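Local coordinates for protein neuraminidase (PDB 4GDI) that is a bat influenza surface glycoprotein that may remove terminal sialic acid from glycoconjugates, though its putative active site has diverged, at residues C239-L251 against W278-G290. Sequence-based numbering, arbitrary orientation.
Sequences CNGAPTDFPRGGL and WTSKTKAESSQNG. With CA (calcium ion), chain R.
Arg248 meets Thr282 end-on, with its two terminal nitrogens directed at different atoms of the threonine. NH2 of Arg248 donates to Thr282 O at 2.8 Å, close to the guanidinium plane, while NH1 reaches Thr282 OG1, which lies somewhat out of that plane, at 3.0 Å. Both bonds are bent, with N-H...O angles of 139°. A straighter bond from Arg248 NH1 to Asp245 O, 3.1 Å away, steadies the guanidinium from within its own loop, and the two Thr282 bonds join it to the other segment. Thr282 OG1 in turn donates to Ala284 O, which fixes the hydroxyl's rotation. CD of the extended Lys281 chain lies over one face of the guanidinium and Glu285 CA over the opposite one, both toward the rim. The Lys281 and Arg248 charges come near each other, but water 7 accepts from both Lys281 NZ and Arg248 NH2.

Beside this, the ring of Phe246, swung anti to its backbone N (chi1 -169°), fits into the bend of 282-288. Gln288 CG sits over one face in a CH-pi contact, 4.3 Å from the ring centroid, and Pro247 CB lies over the other. Phe246 CE2 comes to 3.4 Å from Ser287 O, and Ala284 O lies near the ring plane at the edge. The Gln288 amide, turned 72° from the ring, sends NE2 on to Thr318 O.

Further along, Thr244 CB rests 3.3 Å from Ser280 O, and water 4 bridges Thr244 OG1 to that same carbonyl. Between Thr244 and Phe246 in the sequence, Asp245 points away from the strand and gives OD2 to the calcium ion, which Asn215, Asp219, Gly263 and Gly265 also bind through backbone oxygens. A calcium-binding loop is thus laid against the outer strand 277-281 and the turn into 289-296, part of one blade of the neuraminidase beta-propeller.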
loop_
_atom_site.group_PDB
_atom_site.type_symbol
_atom_site.label_atom_id
_atom_site.label_comp_id
_atom_site.label_asym_id
_atom_site.label_seq_id
_atom_site.Cartn_x
_atom_site.Cartn_y
_atom_site.Cartn_z
ATOM N N CYS A 239 -38.832 16.857 23.336
ATOM C CA CYS A 239 -39.896 17.165 24.280
ATOM C C CYS A 239 -39.773 16.311 25.533
ATOM O O CYS A 239 -40.698 16.248 26.336
ATOM C CB CYS A 239 -41.270 16.977 23.613
ATOM S SG CYS A 239 -41.557 18.093 22.218
ATOM N N ASN A 240 -38.630 15.653 25.708
ATOM C CA ASN A 240 -38.392 14.900 26.930
ATOM C C ASN A 240 -37.828 15.851 27.980
ATOM O O ASN A 240 -37.877 17.071 27.798
ATOM C CB ASN A 240 -37.480 13.701 26.666
ATOM C CG ASN A 240 -36.088 14.109 26.177
ATOM O OD1 ASN A 240 -35.891 15.215 25.667
ATOM N ND2 ASN A 240 -35.126 13.204 26.317
ATOM N N GLY A 241 -37.310 15.308 29.077
ATOM C CA GLY A 241 -36.780 16.135 30.151
ATOM C C GLY A 241 -35.322 15.824 30.438
ATOM O O GLY A 241 -34.807 16.170 31.493
ATOM N N ALA A 242 -34.653 15.183 29.481
ATOM C CA ALA A 242 -33.250 14.820 29.648
ATOM C C ALA A 242 -32.409 15.463 28.550
ATOM O O ALA A 242 -32.287 14.901 27.460
ATOM C CB ALA A 242 -33.109 13.326 29.605
ATOM N N PRO A 243 -31.841 16.648 28.820
ATOM C CA PRO A 243 -30.966 17.324 27.847
ATOM C C PRO A 243 -29.776 16.437 27.482
ATOM O O PRO A 243 -29.383 15.647 28.326
ATOM C CB PRO A 243 -30.506 18.576 28.604
ATOM C CG PRO A 243 -31.535 18.781 29.661
ATOM C CD PRO A 243 -31.964 17.417 30.066
ATOM N N THR A 244 -29.221 16.538 26.266
ATOM C CA THR A 244 -28.128 15.645 25.886
ATOM C C THR A 244 -26.850 16.347 25.434
ATOM O O THR A 244 -25.856 15.688 25.135
ATOM C CB THR A 244 -28.542 14.629 24.781
ATOM O OG1 THR A 244 -28.873 15.319 23.566
ATOM C CG2 THR A 244 -29.712 13.790 25.234
ATOM N N ASP A 245 -26.864 17.671 25.395
ATOM C CA ASP A 245 -25.651 18.420 25.116
ATOM C C ASP A 245 -24.695 18.258 26.313
ATOM O O ASP A 245 -25.079 17.775 27.379
ATOM C CB ASP A 245 -25.996 19.892 24.913
ATOM C CG ASP A 245 -24.981 20.635 24.064
ATOM O OD1 ASP A 245 -23.958 20.038 23.648
ATOM O OD2 ASP A 245 -25.222 21.834 23.815
ATOM N N PHE A 246 -23.437 18.616 26.111
ATOM C CA PHE A 246 -22.522 18.827 27.217
ATOM C C PHE A 246 -21.805 20.146 26.994
ATOM O O PHE A 246 -21.188 20.340 25.948
ATOM C CB PHE A 246 -21.511 17.702 27.370
ATOM C CG PHE A 246 -20.739 17.792 28.659
ATOM C CD1 PHE A 246 -19.661 18.662 28.776
ATOM C CD2 PHE A 246 -21.130 17.059 29.767
ATOM C CE1 PHE A 246 -18.973 18.787 29.971
ATOM C CE2 PHE A 246 -20.442 17.175 30.972
ATOM C CZ PHE A 246 -19.360 18.039 31.066
ATOM N N PRO A 247 -21.866 21.055 27.988
ATOM C CA PRO A 247 -22.448 20.831 29.321
ATOM C C PRO A 247 -23.964 20.849 29.325
ATOM O O PRO A 247 -24.592 21.140 28.298
ATOM C CB PRO A 247 -21.920 22.022 30.133
ATOM C CG PRO A 247 -21.767 23.107 29.140
ATOM C CD PRO A 247 -21.384 22.438 27.829
ATOM N N ARG A 248 -24.548 20.538 30.480
ATOM C CA ARG A 248 -25.999 20.583 30.640
ATOM C C ARG A 248 -26.347 20.632 32.115
ATOM O O ARG A 248 -25.503 20.356 32.956
ATOM C CB ARG A 248 -26.660 19.351 30.016
ATOM C CG ARG A 248 -26.181 18.019 30.569
ATOM C CD ARG A 248 -27.086 16.889 30.081
ATOM N NE ARG A 248 -26.699 15.569 30.579
ATOM C CZ ARG A 248 -25.663 14.853 30.145
ATOM N NH1 ARG A 248 -24.855 15.312 29.185
ATOM N NH2 ARG A 248 -25.435 13.663 30.687
ATOM N N GLY A 249 -27.593 20.979 32.414
ATOM C CA GLY A 249 -28.119 20.898 33.764
ATOM C C GLY A 249 -28.697 19.520 34.027
ATOM O O GLY A 249 -28.430 18.568 33.287
ATOM N N GLY A 250 -29.502 19.412 35.079
ATOM C CA GLY A 250 -30.095 18.140 35.457
ATOM C C GLY A 250 -31.391 17.844 34.721
ATOM O O GLY A 250 -31.814 18.603 33.845
ATOM N N LEU A 251 -32.013 16.727 35.085
ATOM C CA LEU A 251 -33.293 16.318 34.514
ATOM C C LEU A 251 -34.408 17.301 34.869
ATOM O O LEU A 251 -34.408 17.910 35.937
ATOM C CB LEU A 251 -33.664 14.922 35.005
ATOM C CG LEU A 251 -32.600 13.845 34.780
ATOM C CD1 LEU A 251 -33.103 12.475 35.227
ATOM C CD2 LEU A 251 -32.180 13.809 33.306
ATOM N N TRP A 278 -33.588 7.340 19.578
ATOM C CA TRP A 278 -32.494 7.093 20.514
ATOM C C TRP A 278 -31.787 8.389 20.817
ATOM O O TRP A 278 -31.473 9.155 19.898
ATOM C CB TRP A 278 -31.488 6.111 19.935
ATOM C CG TRP A 278 -31.977 4.709 19.865
ATOM C CD1 TRP A 278 -32.785 4.170 18.915
ATOM C CD2 TRP A 278 -31.669 3.653 20.778
ATOM N NE1 TRP A 278 -32.991 2.840 19.170
ATOM C CE2 TRP A 278 -32.315 2.497 20.311
ATOM C CE3 TRP A 278 -30.902 3.571 21.943
ATOM C CZ2 TRP A 278 -32.234 1.281 20.975
ATOM C CZ3 TRP A 278 -30.821 2.360 22.602
ATOM C CH2 TRP A 278 -31.479 1.232 22.115
ATOM N N THR A 279 -31.556 8.638 22.107
ATOM C CA THR A 279 -30.749 9.761 22.550
ATOM C C THR A 279 -29.389 9.252 22.940
ATOM O O THR A 279 -29.226 8.060 23.201
ATOM C CB THR A 279 -31.377 10.473 23.758
ATOM O OG1 THR A 279 -31.671 9.512 24.771
ATOM C CG2 THR A 279 -32.671 11.186 23.349
ATOM N N SER A 280 -28.418 10.157 23.003
ATOM C CA SER A 280 -27.076 9.784 23.418
ATOM C C SER A 280 -26.430 10.920 24.214
ATOM O O SER A 280 -26.608 12.093 23.901
ATOM C CB SER A 280 -26.236 9.396 22.191
ATOM O OG SER A 280 -26.168 10.462 21.274
ATOM N N LYS A 281 -25.701 10.563 25.269
ATOM C CA LYS A 281 -25.102 11.567 26.142
ATOM C C LYS A 281 -24.032 10.983 27.073
ATOM O O LYS A 281 -23.926 9.759 27.263
ATOM C CB LYS A 281 -26.195 12.242 26.968
ATOM C CG LYS A 281 -26.933 11.276 27.911
ATOM C CD LYS A 281 -28.024 11.985 28.729
ATOM C CE LYS A 281 -28.552 11.086 29.860
ATOM N NZ LYS A 281 -29.488 11.814 30.776
ATOM N N THR A 282 -23.223 11.871 27.636
ATOM C CA THR A 282 -22.283 11.484 28.684
ATOM C C THR A 282 -23.062 10.834 29.840
ATOM O O THR A 282 -24.199 11.200 30.124
ATOM C CB THR A 282 -21.511 12.698 29.201
ATOM O OG1 THR A 282 -22.435 13.679 29.680
ATOM C CG2 THR A 282 -20.639 13.326 28.075
ATOM N N LYS A 283 -22.454 9.852 30.485
ATOM C CA LYS A 283 -23.034 9.252 31.682
ATOM C C LYS A 283 -23.380 10.366 32.673
ATOM O O LYS A 283 -24.530 10.519 33.075
ATOM C CB LYS A 283 -22.040 8.253 32.283
ATOM C CG LYS A 283 -22.402 7.679 33.648
ATOM C CD LYS A 283 -23.712 6.919 33.628
ATOM C CE LYS A 283 -24.015 6.304 34.997
ATOM N NZ LYS A 283 -22.954 5.353 35.463
ATOM N N ALA A 284 -22.384 11.171 33.017
ATOM C CA ALA A 284 -22.539 12.206 34.031
ATOM C C ALA A 284 -22.750 13.591 33.423
ATOM O O ALA A 284 -22.139 13.937 32.411
ATOM C CB ALA A 284 -21.304 12.220 34.926
ATOM N N GLU A 285 -23.588 14.401 34.059
ATOM C CA GLU A 285 -23.735 15.796 33.647
ATOM C C GLU A 285 -22.580 16.636 34.184
ATOM O O GLU A 285 -22.431 17.803 33.835
ATOM C CB GLU A 285 -25.041 16.368 34.179
ATOM C CG GLU A 285 -25.025 16.573 35.679
ATOM C CD GLU A 285 -26.398 16.805 36.243
ATOM O OE1 GLU A 285 -27.236 15.881 36.149
ATOM O OE2 GLU A 285 -26.640 17.909 36.773
ATOM N N SER A 286 -21.776 16.030 35.049
ATOM C CA SER A 286 -20.740 16.745 35.777
ATOM C C SER A 286 -19.384 16.653 35.078
ATOM O O SER A 286 -18.533 17.520 35.238
ATOM C CB SER A 286 -20.638 16.182 37.196
ATOM O OG SER A 286 -20.688 14.758 37.179
ATOM N N SER A 287 -19.184 15.599 34.298
ATOM C CA SER A 287 -17.939 15.436 33.565
ATOM C C SER A 287 -18.229 14.824 32.207
ATOM O O SER A 287 -19.248 14.175 32.022
ATOM C CB SER A 287 -16.989 14.521 34.332
ATOM O OG SER A 287 -17.444 13.179 34.296
ATOM N N GLN A 288 -17.312 15.019 31.269
ATOM C CA GLN A 288 -17.455 14.474 29.927
ATOM C C GLN A 288 -17.018 13.013 29.931
ATOM O O GLN A 288 -16.139 12.615 29.169
ATOM C CB GLN A 288 -16.590 15.286 28.971
ATOM C CG GLN A 288 -17.226 15.611 27.670
ATOM C CD GLN A 288 -16.373 16.564 26.874
ATOM O OE1 GLN A 288 -16.426 17.770 27.083
ATOM N NE2 GLN A 288 -15.548 16.024 25.980
ATOM N N ASN A 289 -17.623 12.216 30.809
ATOM C CA ASN A 289 -17.254 10.819 30.938
ATOM C C ASN A 289 -18.418 9.890 30.642
ATOM O O ASN A 289 -19.561 10.212 30.953
ATOM C CB ASN A 289 -16.729 10.556 32.343
ATOM C CG ASN A 289 -15.413 11.251 32.597
ATOM O OD1 ASN A 289 -15.374 12.430 32.957
ATOM N ND2 ASN A 289 -14.326 10.535 32.374
ATOM N N GLY A 290 -18.106 8.737 30.059
ATOM C CA GLY A 290 -19.102 7.729 29.740
ATOM C C GLY A 290 -19.912 8.093 28.507
ATOM O O GLY A 290 -19.825 9.209 28.007
HETATM CA CA CA R . -25.501 23.987 24.475
HETATM O O HOH W 1 -30.022 14.373 30.754
HETATM O O HOH W 2 -23.587 14.556 26.424
HETATM O O HOH W 3 -24.510 14.022 23.065
HETATM O O HOH W 4 -28.144 13.086 22.082
HETATM O O HOH W 5 -25.147 23.199 26.737
HETATM O O HOH W 6 -22.320 20.167 32.482
HETATM O O HOH W 7 -27.362 12.788 32.677
#